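Local coordinates for MHC class I antigen (Ctenopharyngodon idella, PDB 5H5Z), which probably presents peptides to the immune system at the cell surface, in complex with beta-2-microglobulin, as a class I histocompatibility heavy chain of a bony fish, at residues F201-G214 / N250-R264. Sequence-based numbering, arbitrary orientation.
Sequences FYPSGVTITWQKNG and NRFSCVVEHQDKTIR
Thr207 to Lys212 pair antiparallel with Phe252 to Glu257, joining the C and F strands of an immunoglobulin C1-set domain, and illustrate how a sheet of such a sandwich divides its work between its two faces. Six backbone hydrogen bonds zip the strands together at Thr207–Glu257, Thr209–Val255 and Gln211–Ser253, Glu257 N to Thr207 O being the shortest at 2.7 Å.

The inward face is mainly apolar. Cys254, disulfide-bonded to Cys196 of the opposing sheet, sets its CB over one face of the Trp210 indole, 4.1 Å from the centroid of the six-membered ring; SG, anti to the backbone N (chi1 176°), stands farther above that face and meets Ile208 CG2 at 3.6 Å. Packing of the intersheet disulfide against the strand C tryptophan is a hallmark of the immunoglobulin core; here the indole NE1 is hydrogen-bonded to Ser238 OG. Farther along, the extended Lys212 chain crosses the Phe252 ring, CG over its face.

On the other face Arg264 reaches over Val255, whose CG2 packs on one guanidinium face, and its NH1 donates to Ser253 OG and to Gln211 OE1, the latter at 2.9 Å and in the guanidinium plane.

At the two ends, side chains bond to backbone. Asn213 OD1 accepts from Arg251 N at 2.8 Å. His258, sandwiched between Phe201 CB and Gln259 CG, donates from ND1 to Gly205 O (3.1 Å) and weakly from NE2 to Tyr202 O, which would suit a doubly protonated imidazole; its CE1 lies 2.9 Å from Pro203 O.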
ATOM      1  N   PHE A 201      13.608   7.384   0.935  1.00 20.47           N
ATOM      2  CA  PHE A 201      13.419   7.968   2.253  1.00 20.72           C
ATOM      3  C   PHE A 201      12.373   7.234   3.100  1.00 22.28           C
ATOM      4  O   PHE A 201      11.455   6.590   2.580  1.00 21.12           O
ATOM      5  CB  PHE A 201      13.113   9.473   2.155  1.00 20.57           C
ATOM      6  CG  PHE A 201      11.920   9.803   1.300  1.00 20.59           C
ATOM      7  CD1 PHE A 201      10.639   9.811   1.842  1.00 20.90           C
ATOM      8  CD2 PHE A 201      12.078  10.118  -0.053  1.00 21.73           C
ATOM      9  CE1 PHE A 201       9.539  10.124   1.053  1.00 23.45           C
ATOM     10  CE2 PHE A 201      10.981  10.424  -0.844  1.00 20.99           C
ATOM     11  CZ  PHE A 201       9.708  10.424  -0.291  1.00 21.84           C
ATOM     12  N   TYR A 202      12.552   7.337   4.413  1.00 21.47           N
ATOM     13  CA  TYR A 202      11.604   6.835   5.401  1.00 22.23           C
ATOM     14  C   TYR A 202      11.787   7.671   6.664  1.00 22.23           C
ATOM     15  O   TYR A 202      12.926   7.964   7.028  1.00 23.72           O
ATOM     16  CB  TYR A 202      11.866   5.358   5.699  1.00 22.29           C
ATOM     17  CG  TYR A 202      10.768   4.701   6.495  1.00 21.09           C
ATOM     18  CD1 TYR A 202      10.775   4.731   7.896  1.00 21.33           C
ATOM     19  CD2 TYR A 202       9.718   4.042   5.852  1.00 24.25           C
ATOM     20  CE1 TYR A 202       9.763   4.134   8.625  1.00 23.30           C
ATOM     21  CE2 TYR A 202       8.701   3.431   6.580  1.00 25.31           C
ATOM     22  CZ  TYR A 202       8.732   3.484   7.962  1.00 26.25           C
ATOM     23  OH  TYR A 202       7.729   2.884   8.685  1.00 28.83           O
ATOM     24  N   PRO A 203      10.681   8.076   7.333  1.00 24.69           N
ATOM     25  CA  PRO A 203       9.251   7.857   7.038  1.00 25.57           C
ATOM     26  C   PRO A 203       8.777   8.568   5.769  1.00 25.58           C
ATOM     27  O   PRO A 203       9.547   9.290   5.135  1.00 26.68           O
ATOM     28  CB  PRO A 203       8.533   8.432   8.271  1.00 27.92           C
ATOM     29  CG  PRO A 203       9.582   8.604   9.309  1.00 30.74           C
ATOM     30  CD  PRO A 203      10.856   8.857   8.570  1.00 28.30           C
ATOM     31  N   SER A 204       7.512   8.376   5.414  1.00 24.35           N
ATOM     32  CA  SER A 204       7.025   8.764   4.084  1.00 25.87           C
ATOM     33  C   SER A 204       6.799  10.261   3.851  1.00 25.85           C
ATOM     34  O   SER A 204       6.771  10.703   2.701  1.00 27.93           O
ATOM     35  CB  SER A 204       5.762   7.976   3.730  1.00 26.13           C
ATOM     36  OG  SER A 204       4.661   8.455   4.473  1.00 29.73           O
ATOM     37  N   GLY A 205       6.631  11.035   4.922  1.00 26.72           N
ATOM     38  CA  GLY A 205       6.389  12.477   4.794  1.00 29.94           C
ATOM     39  C   GLY A 205       7.580  13.232   4.221  1.00 28.65           C
ATOM     40  O   GLY A 205       8.676  13.173   4.773  1.00 26.66           O
ATOM     41  N   VAL A 206       7.368  13.933   3.105  1.00 27.18           N
ATOM     42  CA  VAL A 206       8.427  14.735   2.476  1.00 25.53           C
ATOM     43  C   VAL A 206       7.845  16.025   1.883  1.00 28.01           C
ATOM     44  O   VAL A 206       6.708  16.040   1.416  1.00 27.02           O
ATOM     45  CB  VAL A 206       9.221  13.915   1.421  1.00 25.77           C
ATOM     46  CG1 VAL A 206       8.400  13.666   0.154  1.00 22.62           C
ATOM     47  CG2 VAL A 206      10.538  14.592   1.075  1.00 25.98           C
ATOM     48  N   THR A 207       8.617  17.109   1.930  1.00 26.19           N
ATOM     49  CA  THR A 207       8.182  18.372   1.345  1.00 29.18           C
ATOM     50  C   THR A 207       9.139  18.783   0.236  1.00 28.26           C
ATOM     51  O   THR A 207      10.332  18.982   0.475  1.00 28.34           O
ATOM     52  CB  THR A 207       8.049  19.484   2.409  1.00 34.02           C
ATOM     53  OG1 THR A 207       7.129  19.062   3.420  1.00 35.94           O
ATOM     54  CG2 THR A 207       7.532  20.777   1.787  1.00 33.77           C
ATOM     55  N   ILE A 208       8.610  18.886  -0.983  1.00 25.53           N
ATOM     56  CA  ILE A 208       9.401  19.304  -2.133  1.00 24.85           C
ATOM     57  C   ILE A 208       8.879  20.656  -2.580  1.00 29.25           C
ATOM     58  O   ILE A 208       7.683  20.819  -2.811  1.00 32.69           O
ATOM     59  CB  ILE A 208       9.319  18.295  -3.301  1.00 24.73           C
ATOM     60  CG1 ILE A 208       9.731  16.899  -2.834  1.00 22.07           C
ATOM     61  CG2 ILE A 208      10.183  18.751  -4.473  1.00 25.43           C
ATOM     62  CD1 ILE A 208       9.563  15.808  -3.869  1.00 23.86           C
ATOM     63  N   THR A 209       9.777  21.630  -2.676  1.00 28.65           N
ATOM     64  CA  THR A 209       9.396  22.967  -3.112  1.00 31.89           C
ATOM     65  C   THR A 209      10.374  23.493  -4.143  1.00 31.87           C
ATOM     66  O   THR A 209      11.499  23.006  -4.264  1.00 33.53           O
ATOM     67  CB  THR A 209       9.341  23.972  -1.942  1.00 32.26           C
ATOM     68  OG1 THR A 209      10.614  24.014  -1.289  1.00 33.82           O
ATOM     69  CG2 THR A 209       8.262  23.595  -0.931  1.00 34.01           C
ATOM     70  N   TRP A 210       9.946  24.529  -4.844  1.00 32.27           N
ATOM     71  CA  TRP A 210      10.784  25.207  -5.813  1.00 31.51           C
ATOM     72  C   TRP A 210      10.993  26.638  -5.362  1.00 30.84           C
ATOM     73  O   TRP A 210      10.113  27.246  -4.775  1.00 30.43           O
ATOM     74  CB  TRP A 210      10.132  25.191  -7.191  1.00 29.38           C
ATOM     75  CG  TRP A 210      10.051  23.842  -7.803  1.00 28.18           C
ATOM     76  CD1 TRP A 210       9.002  22.984  -7.743  1.00 30.35           C
ATOM     77  CD2 TRP A 210      11.054  23.192  -8.582  1.00 27.91           C
ATOM     78  NE1 TRP A 210       9.286  21.841  -8.428  1.00 30.87           N
ATOM     79  CE2 TRP A 210      10.542  21.943  -8.958  1.00 25.77           C
ATOM     80  CE3 TRP A 210      12.336  23.548  -9.002  1.00 27.09           C
ATOM     81  CZ2 TRP A 210      11.262  21.047  -9.726  1.00 26.16           C
ATOM     82  CZ3 TRP A 210      13.046  22.660  -9.766  1.00 28.91           C
ATOM     83  CH2 TRP A 210      12.510  21.423 -10.122  1.00 27.41           C
ATOM     84  N   GLN A 211      12.180  27.164  -5.623  1.00 32.44           N
ATOM     85  CA  GLN A 211      12.467  28.548  -5.311  1.00 32.15           C
ATOM     86  C   GLN A 211      13.005  29.269  -6.542  1.00 33.95           C
ATOM     87  O   GLN A 211      13.732  28.697  -7.343  1.00 30.46           O
ATOM     88  CB  GLN A 211      13.456  28.654  -4.149  1.00 35.36           C
ATOM     89  CG  GLN A 211      12.825  28.413  -2.788  1.00 37.23           C
ATOM     90  CD  GLN A 211      13.592  29.064  -1.654  1.00 45.17           C
ATOM     91  OE1 GLN A 211      14.817  29.131  -1.678  1.00 42.43           O
ATOM     92  NE2 GLN A 211      12.871  29.545  -0.656  1.00 40.31           N
ATOM     93  N   LYS A 212      12.605  30.522  -6.691  1.00 33.41           N
ATOM     94  CA  LYS A 212      13.151  31.370  -7.730  1.00 42.58           C
ATOM     95  C   LYS A 212      13.907  32.495  -7.046  1.00 44.85           C
ATOM     96  O   LYS A 212      13.332  33.271  -6.299  1.00 41.47           O
ATOM     97  CB  LYS A 212      12.019  31.931  -8.587  1.00 42.91           C
ATOM     98  CG  LYS A 212      12.466  32.790  -9.756  1.00 45.90           C
ATOM     99  CD  LYS A 212      11.265  33.310 -10.524  1.00 54.59           C
ATOM    100  CE  LYS A 212      11.664  34.356 -11.551  1.00 55.14           C
ATOM    101  NZ  LYS A 212      10.468  35.023 -12.136  1.00 62.40           N
ATOM    102  N   ASN A 213      15.203  32.581  -7.302  1.00 42.02           N
ATOM    103  CA  ASN A 213      15.993  33.662  -6.746  1.00 46.06           C
ATOM    104  C   ASN A 213      15.858  33.727  -5.228  1.00 60.56           C
ATOM    105  O   ASN A 213      15.781  34.806  -4.654  1.00 73.24           O
ATOM    106  CB  ASN A 213      15.580  34.990  -7.382  1.00 49.30           C
ATOM    107  CG  ASN A 213      15.741  34.981  -8.887  1.00 53.02           C
ATOM    108  OD1 ASN A 213      16.696  34.417  -9.409  1.00 54.52           O
ATOM    109  ND2 ASN A 213      14.801  35.603  -9.592  1.00 50.38           N
ATOM    110  N   GLY A 214      15.822  32.563  -4.587  1.00 58.84           N
ATOM    111  CA  GLY A 214      15.748  32.482  -3.139  1.00 54.41           C
ATOM    112  C   GLY A 214      14.387  32.714  -2.515  1.00 53.09           C
ATOM    113  O   GLY A 214      14.282  32.864  -1.306  1.00 53.15           O
ATOM    114  N   ASN A 250      17.021  33.489 -14.410  1.00 50.08           N
ATOM    115  CA  ASN A 250      16.839  33.452 -12.961  1.00 46.36           C
ATOM    116  C   ASN A 250      17.581  32.296 -12.299  1.00 45.90           C
ATOM    117  O   ASN A 250      18.128  31.428 -12.979  1.00 48.11           O
ATOM    118  CB  ASN A 250      15.345  33.414 -12.615  1.00 42.15           C
ATOM    119  CG  ASN A 250      14.561  34.507 -13.320  1.00 50.77           C
ATOM    120  OD1 ASN A 250      14.086  34.326 -14.444  1.00 49.19           O
ATOM    121  ND2 ASN A 250      14.433  35.655 -12.668  1.00 42.79           N
ATOM    122  N   ARG A 251      17.608  32.295 -10.971  1.00 42.69           N
ATOM    123  CA  ARG A 251      18.257  31.230 -10.221  1.00 41.39           C
ATOM    124  C   ARG A 251      17.208  30.344  -9.564  1.00 38.45           C
ATOM    125  O   ARG A 251      16.782  30.598  -8.435  1.00 37.43           O
ATOM    126  CB  ARG A 251      19.223  31.803  -9.184  1.00 39.40           C
ATOM    127  CG  ARG A 251      20.484  32.411  -9.777  1.00 62.90           C
ATOM    128  CD  ARG A 251      21.385  33.002  -8.703  1.00 70.89           C
ATOM    129  NE  ARG A 251      21.919  31.980  -7.801  1.00 87.54           N
ATOM    130  CZ  ARG A 251      22.811  32.210  -6.838  1.00108.88           C
ATOM    131  NH1 ARG A 251      23.229  31.207  -6.074  1.00104.45           N
ATOM    132  NH2 ARG A 251      23.289  33.434  -6.635  1.00109.70           N
ATOM    133  N   PHE A 252      16.784  29.321 -10.290  1.00 34.64           N
ATOM    134  CA  PHE A 252      15.828  28.359  -9.772  1.00 35.84           C
ATOM    135  C   PHE A 252      16.544  27.248  -9.020  1.00 30.09           C
ATOM    136  O   PHE A 252      17.667  26.874  -9.357  1.00 31.01           O
ATOM    137  CB  PHE A 252      14.992  27.758 -10.902  1.00 33.59           C
ATOM    138  CG  PHE A 252      13.878  28.646 -11.383  1.00 38.54           C
ATOM    139  CD1 PHE A 252      12.624  28.605 -10.773  1.00 38.15           C
ATOM    140  CD2 PHE A 252      14.073  29.513 -12.456  1.00 39.09           C
ATOM    141  CE1 PHE A 252      11.592  29.418 -11.219  1.00 36.57           C
ATOM    142  CE2 PHE A 252      13.042  30.329 -12.907  1.00 39.05           C
ATOM    143  CZ  PHE A 252      11.802  30.282 -12.288  1.00 38.23           C
ATOM    144  N   SER A 253      15.883  26.724  -7.997  1.00 31.62           N
ATOM    145  CA  SER A 253      16.399  25.585  -7.254  1.00 31.77           C
ATOM    146  C   SER A 253      15.242  24.757  -6.713  1.00 30.50           C
ATOM    147  O   SER A 253      14.130  25.266  -6.572  1.00 27.61           O
ATOM    148  CB  SER A 253      17.294  26.058  -6.104  1.00 31.05           C
ATOM    149  OG  SER A 253      16.559  26.838  -5.175  1.00 34.66           O
ATOM    150  N   CYS A 254      15.509  23.484  -6.430  1.00 28.09           N
ATOM    151  CA  CYS A 254      14.562  22.628  -5.728  1.00 29.01           C
ATOM    152  C   CYS A 254      15.025  22.457  -4.295  1.00 28.01           C
ATOM    153  O   CYS A 254      16.223  22.309  -4.044  1.00 29.55           O
ATOM    154  CB  CYS A 254      14.462  21.248  -6.379  1.00 35.53           C
ATOM    155  SG  CYS A 254      13.369  20.159  -5.444  1.00 39.80           S
ATOM    156  N   VAL A 255      14.077  22.479  -3.361  1.00 24.93           N
ATOM    157  CA  VAL A 255      14.374  22.212  -1.957  1.00 24.91           C
ATOM    158  C   VAL A 255      13.561  21.004  -1.493  1.00 24.23           C
ATOM    159  O   VAL A 255      12.332  20.997  -1.591  1.00 27.85           O
ATOM    160  CB  VAL A 255      14.102  23.439  -1.053  1.00 26.25           C
ATOM    161  CG1 VAL A 255      14.477  23.135   0.394  1.00 30.76           C
ATOM    162  CG2 VAL A 255      14.871  24.661  -1.546  1.00 31.39           C
ATOM    163  N   VAL A 256      14.259  19.979  -1.011  1.00 24.83           N
ATOM    164  CA  VAL A 256      13.608  18.796  -0.447  1.00 23.95           C
ATOM    165  C   VAL A 256      13.817  18.766   1.064  1.00 27.07           C
ATOM    166  O   VAL A 256      14.958  18.737   1.542  1.00 28.02           O
ATOM    167  CB  VAL A 256      14.118  17.481  -1.084  1.00 22.07           C
ATOM    168  CG1 VAL A 256      13.410  16.283  -0.474  1.00 23.71           C
ATOM    169  CG2 VAL A 256      13.899  17.495  -2.587  1.00 23.72           C
ATOM    170  N   GLU A 257      12.711  18.786   1.806  1.00 24.09           N
ATOM    171  CA  GLU A 257      12.755  18.741   3.267  1.00 27.84           C
ATOM    172  C   GLU A 257      12.213  17.422   3.818  1.00 27.20           C
ATOM    173  O   GLU A 257      11.120  16.987   3.463  1.00 28.21           O
ATOM    174  CB  GLU A 257      12.002  19.928   3.882  1.00 26.55           C
ATOM    175  CG  GLU A 257      12.178  20.033   5.396  1.00 31.47           C
ATOM    176  CD  GLU A 257      11.542  21.274   5.996  1.00 34.20           C
ATOM    177  OE1 GLU A 257      11.069  21.193   7.147  1.00 39.52           O
ATOM    178  OE2 GLU A 257      11.508  22.327   5.327  1.00 33.40           O
ATOM    179  N   HIS A 258      12.991  16.801   4.702  1.00 26.75           N
ATOM    180  CA  HIS A 258      12.625  15.534   5.328  1.00 23.85           C
ATOM    181  C   HIS A 258      13.256  15.509   6.708  1.00 27.45           C
ATOM    182  O   HIS A 258      14.448  15.787   6.845  1.00 29.63           O
ATOM    183  CB  HIS A 258      13.141  14.370   4.478  1.00 23.60           C
ATOM    184  CG  HIS A 258      12.881  13.012   5.058  1.00 25.30           C
ATOM    185  ND1 HIS A 258      11.668  12.366   4.936  1.00 28.59           N
ATOM    186  CD2 HIS A 258      13.692  12.161   5.726  1.00 23.12           C
ATOM    187  CE1 HIS A 258      11.740  11.186   5.525  1.00 29.34           C
ATOM    188  NE2 HIS A 258      12.958  11.036   6.010  1.00 29.93           N
ATOM    189  N   GLN A 259      12.450  15.196   7.724  1.00 26.44           N
ATOM    190  CA  GLN A 259      12.918  15.155   9.115  1.00 29.49           C
ATOM    191  C   GLN A 259      13.696  16.420   9.522  1.00 30.40           C
ATOM    192  O   GLN A 259      14.813  16.333  10.037  1.00 33.71           O
ATOM    193  CB  GLN A 259      13.749  13.886   9.372  1.00 31.42           C
ATOM    194  CG  GLN A 259      12.991  12.583   9.174  1.00 31.87           C
ATOM    195  CD  GLN A 259      11.843  12.418  10.153  1.00 34.94           C
ATOM    196  OE1 GLN A 259      12.026  12.532  11.366  1.00 36.57           O
ATOM    197  NE2 GLN A 259      10.651  12.145   9.629  1.00 34.42           N
ATOM    198  N   ASP A 260      13.098  17.585   9.264  1.00 32.04           N
ATOM    199  CA  ASP A 260      13.647  18.903   9.656  1.00 35.89           C
ATOM    200  C   ASP A 260      15.001  19.262   9.030  1.00 33.78           C
ATOM    201  O   ASP A 260      15.707  20.153   9.521  1.00 37.48           O
ATOM    202  CB  ASP A 260      13.717  19.036  11.184  1.00 32.94           C
ATOM    203  CG  ASP A 260      12.451  18.569  11.867  1.00 38.07           C
ATOM    204  OD1 ASP A 260      11.357  19.067  11.516  1.00 41.36           O
ATOM    205  OD2 ASP A 260      12.556  17.692  12.755  1.00 40.87           O
ATOM    206  N   LYS A 261      15.349  18.565   7.952  1.00 33.20           N
ATOM    207  CA  LYS A 261      16.611  18.777   7.247  1.00 34.86           C
ATOM    208  C   LYS A 261      16.316  18.997   5.771  1.00 37.72           C
ATOM    209  O   LYS A 261      15.377  18.407   5.232  1.00 37.26           O
ATOM    210  CB  LYS A 261      17.547  17.580   7.450  1.00 37.54           C
ATOM    211  CG  LYS A 261      17.942  17.350   8.906  1.00 37.60           C
ATOM    212  CD  LYS A 261      18.770  16.083   9.099  1.00 52.13           C
ATOM    213  CE  LYS A 261      20.234  16.294   8.738  1.00 56.85           C
ATOM    214  NZ  LYS A 261      20.939  17.210   9.683  1.00 70.88           N
ATOM    215  N   THR A 262      17.108  19.852   5.124  1.00 34.01           N
ATOM    216  CA  THR A 262      16.858  20.218   3.730  1.00 31.49           C
ATOM    217  C   THR A 262      18.034  19.906   2.813  1.00 29.78           C
ATOM    218  O   THR A 262      19.198  20.037   3.204  1.00 33.15           O
ATOM    219  CB  THR A 262      16.512  21.715   3.578  1.00 35.01           C
ATOM    220  OG1 THR A 262      17.526  22.507   4.206  1.00 44.10           O
ATOM    221  CG2 THR A 262      15.162  22.033   4.200  1.00 35.56           C
ATOM    222  N   ILE A 263      17.708  19.488   1.593  1.00 31.21           N
ATOM    223  CA  ILE A 263      18.677  19.298   0.519  1.00 30.62           C
ATOM    224  C   ILE A 263      18.247  20.226  -0.626  1.00 30.56           C
ATOM    225  O   ILE A 263      17.057  20.325  -0.925  1.00 29.83           O
ATOM    226  CB  ILE A 263      18.733  17.815   0.067  1.00 31.20           C
ATOM    227  CG1 ILE A 263      19.015  16.901   1.273  1.00 34.58           C
ATOM    228  CG2 ILE A 263      19.805  17.615  -0.999  1.00 36.76           C
ATOM    229  CD1 ILE A 263      18.728  15.426   1.052  1.00 34.27           C
ATOM    230  N   ARG A 264      19.204  20.931  -1.229  1.00 27.07           N
ATOM    231  CA  ARG A 264      18.916  21.854  -2.325  1.00 28.56           C
ATOM    232  C   ARG A 264      19.662  21.454  -3.602  1.00 28.28           C
ATOM    233  O   ARG A 264      20.851  21.139  -3.564  1.00 28.82           O
ATOM    234  CB  ARG A 264      19.269  23.294  -1.920  1.00 30.61           C
ATOM    235  CG  ARG A 264      18.891  24.365  -2.940  1.00 35.15           C
ATOM    236  CD  ARG A 264      19.360  25.752  -2.518  1.00 37.30           C
ATOM    237  NE  ARG A 264      18.714  26.208  -1.286  1.00 39.17           N
ATOM    238  CZ  ARG A 264      17.607  26.949  -1.234  1.00 38.58           C
ATOM    239  NH1 ARG A 264      16.995  27.336  -2.349  1.00 33.07           N
ATOM    240  NH2 ARG A 264      17.108  27.304  -0.054  1.00 38.78           N
TER
HETATM  241  O   HOH W   1       9.657  14.859   7.476  1.00 38.37           O
HETATM  242  O   HOH W   2       9.014  12.192   7.463  1.00 41.91           O
HETATM  243  O   HOH W   3      16.691  29.677  -5.810  1.00 37.48           O